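Side-chain contacts in ribulose bisphosphate carboxylase (PDB 6HUN), which probably adds carbon dioxide and water to ribulose 1,5-bisphosphate, giving two molecules of 3-phosphoglycerate, as part of an archaeal AMP degradation pathway: residues V103-V107 against E108-E112; D139-F142 against P143-Y146; I266-F270 against L271-W275. All coordinates share one frame; numbering follows the deposited sequence.

Contact 1 (V103-V107 against E108-E112); sequences VAYPV and ELFEE
A short 3-10 turn lets Y105 of strand 99-105 and the following P106 meet L109 and F110 just beyond them. Two successive i to i+3 backbone bonds define it: L109 N reaches P106 O at 3.0 Å, and F110 N reaches V107 O at 3.1 Å. Both donors stand above the plane of the carbonyl they meet. L109 uses one methyl twice: its CD1 lies at the edge of the Y105 ring, 3.6 Å from Y105 CD2, and also packs on P106 CD at 3.8 Å. In the N-terminal domain this turn leaves the mixed sheet, whose neighbouring strand 41-49 supplies F45 against Y105 and V41 against F110. The F110 ring presents its rim to Y105, with CE2 3.8 Å from Y105 CB, while L109 CB sits over the centre of one of its faces. F110 CG stands beside its own backbone N (chi1 -54°), which swings the ring back over the turn. The Y105 hydroxyl is bonded to S66 OG. L109 O accepts a hydrogen bond from Q211 NE2 of the second subunit, and beyond the turn E111 forms a salt bridge with R254 of that subunit.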
loop_
_atom_site.group_PDB
_atom_site.type_symbol
_atom_site.label_atom_id
_atom_site.label_comp_id
_atom_site.label_asym_id
_atom_site.label_seq_id
_atom_site.Cartn_x
_atom_site.Cartn_y
_atom_site.Cartn_z
ATOM N N VAL A 103 1.112 16.153 -16.640
ATOM C CA VAL A 103 1.503 17.129 -15.635
ATOM C C VAL A 103 3.010 17.053 -15.478
ATOM O O VAL A 103 3.571 15.965 -15.325
ATOM C CB VAL A 103 0.801 16.886 -14.280
ATOM C CG1 VAL A 103 1.155 18.026 -13.266
ATOM C CG2 VAL A 103 -0.671 16.822 -14.476
ATOM N N ALA A 104 3.663 18.207 -15.527
ATOM C CA ALA A 104 5.098 18.302 -15.339
ATOM C C ALA A 104 5.400 18.817 -13.929
ATOM O O ALA A 104 4.753 19.765 -13.446
ATOM C CB ALA A 104 5.711 19.249 -16.407
ATOM N N TYR A 105 6.398 18.195 -13.287
ATOM C CA TYR A 105 6.768 18.410 -11.874
ATOM C C TYR A 105 8.249 18.747 -11.766
ATOM O O TYR A 105 9.094 17.905 -12.123
ATOM C CB TYR A 105 6.530 17.160 -10.995
ATOM C CG TYR A 105 5.092 16.737 -10.847
ATOM C CD1 TYR A 105 4.512 15.909 -11.772
ATOM C CD2 TYR A 105 4.313 17.180 -9.780
ATOM C CE1 TYR A 105 3.210 15.537 -11.679
ATOM C CE2 TYR A 105 2.976 16.807 -9.663
ATOM C CZ TYR A 105 2.435 15.954 -10.621
ATOM O OH TYR A 105 1.112 15.569 -10.531
ATOM N N PRO A 106 8.615 19.862 -11.135
ATOM C CA PRO A 106 10.038 20.119 -10.842
ATOM C C PRO A 106 10.630 19.066 -9.918
ATOM O O PRO A 106 9.989 18.631 -8.963
ATOM C CB PRO A 106 10.009 21.488 -10.155
ATOM C CG PRO A 106 8.610 21.999 -10.285
ATOM C CD PRO A 106 7.727 20.820 -10.468
ATOM N N VAL A 107 11.856 18.628 -10.217
ATOM C CA VAL A 107 12.432 17.511 -9.450
ATOM C C VAL A 107 12.686 17.887 -7.991
ATOM O O VAL A 107 12.741 17.012 -7.116
ATOM C CB VAL A 107 13.723 16.986 -10.116
ATOM C CG1 VAL A 107 14.379 15.928 -9.261
ATOM C CG2 VAL A 107 13.421 16.329 -11.437
ATOM N N GLU A 108 12.816 19.175 -7.694
ATOM C CA GLU A 108 12.999 19.623 -6.318
ATOM C C GLU A 108 11.785 19.343 -5.432
ATOM O O GLU A 108 11.882 19.500 -4.208
ATOM C CB GLU A 108 13.323 21.127 -6.307
ATOM C CG GLU A 108 14.645 21.490 -6.957
ATOM C CD GLU A 108 14.618 21.465 -8.486
ATOM O OE1 GLU A 108 15.723 21.512 -9.092
ATOM O OE2 GLU A 108 13.513 21.393 -9.087
ATOM N N LEU A 109 10.648 18.939 -6.004
ATOM C CA LEU A 109 9.531 18.527 -5.147
ATOM C C LEU A 109 9.823 17.242 -4.375
ATOM O O LEU A 109 9.130 16.946 -3.381
ATOM C CB LEU A 109 8.274 18.308 -5.984
ATOM C CG LEU A 109 7.469 19.481 -6.533
ATOM C CD1 LEU A 109 6.394 18.966 -7.462
ATOM C CD2 LEU A 109 6.845 20.331 -5.379
ATOM N N PHE A 110 10.731 16.391 -4.877
ATOM C CA PHE A 110 10.842 15.005 -4.403
ATOM C C PHE A 110 12.091 14.819 -3.537
ATOM O O PHE A 110 13.153 15.367 -3.843
ATOM C CB PHE A 110 10.839 14.053 -5.621
ATOM C CG PHE A 110 9.628 14.276 -6.525
ATOM C CD1 PHE A 110 8.367 13.814 -6.141
ATOM C CD2 PHE A 110 9.747 14.958 -7.739
ATOM C CE1 PHE A 110 7.252 14.019 -6.952
ATOM C CE2 PHE A 110 8.657 15.188 -8.546
ATOM C CZ PHE A 110 7.406 14.701 -8.182
ATOM N N GLU A 111 11.968 14.058 -2.445
ATOM C CA GLU A 111 13.151 13.706 -1.675
ATOM C C GLU A 111 13.942 12.633 -2.420
ATOM O O GLU A 111 13.370 11.659 -2.942
ATOM C CB GLU A 111 12.795 13.200 -0.286
ATOM C CG GLU A 111 14.083 12.942 0.533
ATOM C CD GLU A 111 13.838 12.381 1.941
ATOM O OE1 GLU A 111 12.769 12.610 2.516
ATOM O OE2 GLU A 111 14.781 11.753 2.499
ATOM N N GLU A 112 15.267 12.786 -2.433
ATOM C CA GLU A 112 16.103 11.836 -3.158
ATOM C C GLU A 112 15.900 10.427 -2.650
ATOM O O GLU A 112 15.991 10.176 -1.449
ATOM C CB GLU A 112 17.597 12.178 -2.930
ATOM C CG GLU A 112 18.030 13.469 -3.432
ATOM C CD GLU A 112 17.888 14.655 -2.430
ATOM O OE1 GLU A 112 18.820 15.509 -2.476
ATOM O OE2 GLU A 112 16.857 14.779 -1.676
#

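Contact 2 (D139-F142 against P143-Y146)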
loop_
_atom_site.group_PDB
_atom_site.type_symbol
_atom_site.label_atom_id
_atom_site.label_comp_id
_atom_site.label_asym_id
_atom_site.label_seq_id
_atom_site.Cartn_x
_atom_site.Cartn_y
_atom_site.Cartn_z
ATOM N N ASP A 139 1.402 6.416 -15.983
ATOM C CA ASP A 139 2.836 6.291 -16.101
ATOM C C ASP A 139 3.470 7.562 -15.551
ATOM O O ASP A 139 2.838 8.614 -15.489
ATOM C CB ASP A 139 3.241 6.113 -17.587
ATOM C CG ASP A 139 4.670 5.562 -17.744
ATOM O OD1 ASP A 139 5.315 5.256 -16.698
ATOM O OD2 ASP A 139 5.087 5.366 -18.917
ATOM N N VAL A 140 4.760 7.467 -15.252
ATOM C CA VAL A 140 5.521 8.625 -14.761
ATOM C C VAL A 140 6.883 8.485 -15.368
ATOM O O VAL A 140 7.467 7.399 -15.301
ATOM C CB VAL A 140 5.616 8.671 -13.217
ATOM C CG1 VAL A 140 6.480 9.867 -12.777
ATOM C CG2 VAL A 140 4.218 8.855 -12.609
ATOM N N TYR A 141 7.359 9.588 -15.969
ATOM C CA TYR A 141 8.690 9.671 -16.534
ATOM C C TYR A 141 9.588 10.230 -15.453
ATOM O O TYR A 141 9.281 11.291 -14.874
ATOM C CB TYR A 141 8.702 10.605 -17.733
ATOM C CG TYR A 141 10.111 11.156 -17.999
ATOM C CD1 TYR A 141 11.052 10.356 -18.609
ATOM C CD2 TYR A 141 10.480 12.427 -17.595
ATOM C CE1 TYR A 141 12.367 10.828 -18.892
ATOM C CE2 TYR A 141 11.833 12.932 -17.852
ATOM C CZ TYR A 141 12.739 12.093 -18.492
ATOM O OH TYR A 141 14.032 12.487 -18.771
ATOM N N PHE A 142 10.681 9.518 -15.180
ATOM C CA PHE A 142 11.659 9.930 -14.185
ATOM C C PHE A 142 12.894 10.449 -14.907
ATOM O O PHE A 142 13.486 9.690 -15.686
ATOM C CB PHE A 142 12.030 8.774 -13.270
ATOM C CG PHE A 142 10.872 8.302 -12.447
ATOM C CD1 PHE A 142 10.441 9.070 -11.386
ATOM C CD2 PHE A 142 10.178 7.191 -12.792
ATOM C CE1 PHE A 142 9.335 8.667 -10.624
ATOM C CE2 PHE A 142 9.082 6.758 -12.005
ATOM C CZ PHE A 142 8.673 7.513 -10.954
ATOM N N PRO A 143 13.311 11.697 -14.697
ATOM C CA PRO A 143 14.565 12.191 -15.377
ATOM C C PRO A 143 15.804 11.599 -14.741
ATOM O O PRO A 143 15.775 11.161 -13.585
ATOM C CB PRO A 143 14.514 13.705 -15.171
ATOM C CG PRO A 143 13.735 13.913 -13.937
ATOM C CD PRO A 143 12.683 12.761 -13.880
ATOM N N PRO A 144 16.951 11.606 -15.465
ATOM C CA PRO A 144 18.142 10.924 -14.957
ATOM C C PRO A 144 18.564 11.363 -13.575
ATOM O O PRO A 144 19.049 10.542 -12.805
ATOM C CB PRO A 144 19.228 11.288 -16.010
ATOM C CG PRO A 144 18.479 11.514 -17.244
ATOM C CD PRO A 144 17.104 12.053 -16.855
ATOM N N SER A 145 18.458 12.646 -13.249
ATOM C CA SER A 145 19.015 13.128 -11.992
ATOM C C SER A 145 18.189 12.642 -10.817
ATOM O O SER A 145 18.698 12.486 -9.702
ATOM C CB SER A 145 19.081 14.650 -12.013
ATOM O OG SER A 145 17.768 15.143 -12.237
ATOM N N TYR A 146 16.918 12.378 -11.056
ATOM C CA TYR A 146 16.107 11.820 -10.001
ATOM C C TYR A 146 16.174 10.295 -10.013
ATOM O O TYR A 146 16.285 9.667 -8.947
ATOM C CB TYR A 146 14.695 12.334 -10.199
ATOM C CG TYR A 146 13.694 11.885 -9.126
ATOM C CD1 TYR A 146 13.961 12.013 -7.764
ATOM C CD2 TYR A 146 12.502 11.336 -9.508
ATOM C CE1 TYR A 146 13.005 11.595 -6.790
ATOM C CE2 TYR A 146 11.555 10.913 -8.556
ATOM C CZ TYR A 146 11.804 11.050 -7.229
ATOM O OH TYR A 146 10.815 10.605 -6.365
#
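Y141, the last residue of strand 132-141, and F142 just after it pack on P143, P144 and Y146 where the N-terminal domain sheet passes into the short helix 144-147. P143 holds the N-cap position of that helix. Its backbone nitrogen lies over one face of the Y141 ring, toward the rim and 3.7 Å above the plane; being a proline nitrogen inside the chain, it has no hydrogen to offer the ring. On the same side, P143 CA lies near the phenol end, 3.4 Å from Y141 OH, and P143 CB is 3.9 Å from Y141 CE2. The hydroxyl itself is hydrogen-bonded to K38 O, and K38 also makes a cation-pi contact with the same ring, so this tyrosine is gripped from outside the turn as well. P144, the first helical residue, touches the hydroxyl with its ring: P144 CD is 3.6 Å from Y141 OH. At Y146 the first helical turn is closed by a weak bond from Y146 N to P143 O. Y146 CG is anti to the backbone nitrogen (chi1 -178°), which carries the phenol ring toward F142. The two rings meet rim to rim, neither lying over the other, with planes at 43°. V140 CG1 lies against a face of the F142 ring, and F118 of helix 115-122 meets that ring edge-to-face. At the closest point F142 CD1 approaches the edge of the Y146 ring, 3.6 Å from Y146 CE2.

Contact 3 (I266-F270 against L271-W275); sequences IMIDF and LTAGW
This is a local turn at the C-terminal end of the fourth strand of the TIM barrel, where D269 and F270 meet the loop L271-G274 that leads into helix 275-288, whose first residue is W275. Its main tie is a backbone bond from A273 N to D269 O, 2.9 Å long and nearly along the C=O axis; weak ones run from T272 N to D269 O and from G274 N to F270 O. At the backbone angles of N-cap G274 (phi 112°) a CB would be jammed against the A273 carbonyl oxygen, which calls for glycine. F270 CG stands between the backbone nitrogen and the carbonyl carbon (chi1 59°), which lays the ring alongside L271 and W275. F270 CE1 is 3.7 Å from L271 CG and 3.6 Å from W275 CH2, and F270 CD1 lies over a face of the indole, the ring planes oblique at 48°. An alanine in place of W275 would probably leave that flank of F270 without its neighbour and the ring freer to turn. D269 CB touches T272 OG1 at 3.1 Å. D269 OD1 accepts a weak bond from N243 ND2. The D269 side chain lies about 3 Å (nearest atoms) from that of H295, a predicted proton acceptor, so the turn probably places D269 beside the active site.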
loop_
_atom_site.group_PDB
_atom_site.type_symbol
_atom_site.label_atom_id
_atom_site.label_comp_id
_atom_site.label_asym_id
_atom_site.label_seq_id
_atom_site.Cartn_x
_atom_site.Cartn_y
_atom_site.Cartn_z
ATOM N N ILE A 266 15.777 -13.549 -1.240
ATOM C CA ILE A 266 14.675 -13.294 -0.315
ATOM C C ILE A 266 13.485 -12.876 -1.156
ATOM O O ILE A 266 13.654 -12.337 -2.256
ATOM C CB ILE A 266 15.019 -12.211 0.764
ATOM C CG1 ILE A 266 15.485 -10.926 0.062
ATOM C CG2 ILE A 266 16.112 -12.815 1.693
ATOM C CD1 ILE A 266 15.708 -9.628 0.996
ATOM N N MET A 267 12.281 -13.145 -0.656
ATOM C CA MET A 267 11.055 -12.647 -1.244
ATOM C C MET A 267 10.381 -11.701 -0.272
ATOM O O MET A 267 10.349 -11.973 0.935
ATOM C CB MET A 267 10.112 -13.824 -1.582
ATOM C CG MET A 267 8.725 -13.413 -2.029
ATOM S SD MET A 267 7.994 -15.051 -2.436
ATOM C CE MET A 267 6.304 -14.833 -1.947
ATOM N N ILE A 268 9.780 -10.638 -0.816
ATOM C CA ILE A 268 9.044 -9.664 -0.000
ATOM C C ILE A 268 7.766 -9.258 -0.730
ATOM O O ILE A 268 7.749 -9.088 -1.964
ATOM C CB ILE A 268 9.887 -8.449 0.355
ATOM C CG1 ILE A 268 9.056 -7.535 1.288
ATOM C CG2 ILE A 268 10.285 -7.640 -0.897
ATOM C CD1 ILE A 268 9.921 -6.579 2.006
ATOM N N ASP A 269 6.678 -9.242 0.026
ATOM C CA ASP A 269 5.384 -8.771 -0.502
ATOM C C ASP A 269 5.470 -7.269 -0.410
ATOM O O ASP A 269 5.197 -6.680 0.622
ATOM C CB ASP A 269 4.239 -9.326 0.319
ATOM C CG ASP A 269 4.181 -10.851 0.375
ATOM O OD1 ASP A 269 4.942 -11.613 -0.278
ATOM O OD2 ASP A 269 3.289 -11.333 1.096
ATOM N N PHE A 270 5.885 -6.599 -1.497
ATOM C CA PHE A 270 6.286 -5.211 -1.279
ATOM C C PHE A 270 5.099 -4.253 -1.139
ATOM O O PHE A 270 5.315 -3.100 -0.780
ATOM C CB PHE A 270 7.227 -4.754 -2.412
ATOM C CG PHE A 270 6.621 -4.829 -3.822
ATOM C CD1 PHE A 270 5.995 -3.718 -4.389
ATOM C CD2 PHE A 270 6.764 -5.985 -4.594
ATOM C CE1 PHE A 270 5.495 -3.781 -5.675
ATOM C CE2 PHE A 270 6.230 -6.096 -5.896
ATOM C CZ PHE A 270 5.638 -4.995 -6.444
ATOM N N LEU A 271 3.888 -4.669 -1.512
ATOM C CA LEU A 271 2.736 -3.772 -1.305
ATOM C C LEU A 271 2.099 -4.001 0.045
ATOM O O LEU A 271 1.576 -3.031 0.631
ATOM C CB LEU A 271 1.680 -3.952 -2.428
ATOM C CG LEU A 271 2.321 -3.494 -3.766
ATOM C CD1 LEU A 271 1.295 -3.923 -4.852
ATOM C CD2 LEU A 271 2.694 -2.026 -3.806
ATOM N N THR A 272 2.186 -5.208 0.611
ATOM C CA THR A 272 1.604 -5.413 1.950
ATOM C C THR A 272 2.584 -5.098 3.082
ATOM O O THR A 272 2.136 -4.586 4.134
ATOM C CB THR A 272 1.095 -6.866 2.090
ATOM O OG1 THR A 272 2.183 -7.794 2.057
ATOM C CG2 THR A 272 0.090 -7.221 0.968
ATOM N N ALA A 273 3.883 -5.351 2.896
ATOM C CA ALA A 273 4.870 -4.806 3.840
ATOM C C ALA A 273 5.087 -3.316 3.587
ATOM O O ALA A 273 5.211 -2.514 4.523
ATOM C CB ALA A 273 6.198 -5.596 3.719
ATOM N N GLY A 274 5.094 -2.899 2.333
ATOM C CA GLY A 274 5.133 -1.501 1.980
ATOM C C GLY A 274 6.456 -1.099 1.305
ATOM O O GLY A 274 7.447 -1.825 1.327
ATOM N N TRP A 275 6.409 0.040 0.618
ATOM C CA TRP A 275 7.576 0.505 -0.142
ATOM C C TRP A 275 8.775 0.739 0.751
ATOM O O TRP A 275 9.895 0.443 0.352
ATOM C CB TRP A 275 7.249 1.798 -0.874
ATOM C CG TRP A 275 6.274 1.535 -2.001
ATOM C CD1 TRP A 275 4.976 1.961 -2.060
ATOM C CD2 TRP A 275 6.541 0.860 -3.212
ATOM N NE1 TRP A 275 4.408 1.547 -3.277
ATOM C CE2 TRP A 275 5.349 0.872 -3.987
ATOM C CE3 TRP A 275 7.691 0.254 -3.748
ATOM C CZ2 TRP A 275 5.280 0.307 -5.308
ATOM C CZ3 TRP A 275 7.601 -0.357 -5.055
ATOM C CH2 TRP A 275 6.405 -0.314 -5.778
#

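From the N terminus the three contacts follow in series, none nested in or crossing another, each closing a tight turn at a strand end. Contact 1 turns the chain from strand 99-105 toward helix 115-122, and contact 2 leads strand 132-141 into helix 144-147; strand 41-49 lies between these two strands in the sheet. The two turns touch: V107 CG2 packs on P143 CG at 3.5 Å and F110 CB on Y146 CE1 at 3.5 Å. Contact 3 stands apart in the catalytic barrel, its centre about 25 Å from that of contact 1 and 23 Å from that of contact 2. Contacts 1 and 3 both meet the second subunit, joining both domains to the dimer interface.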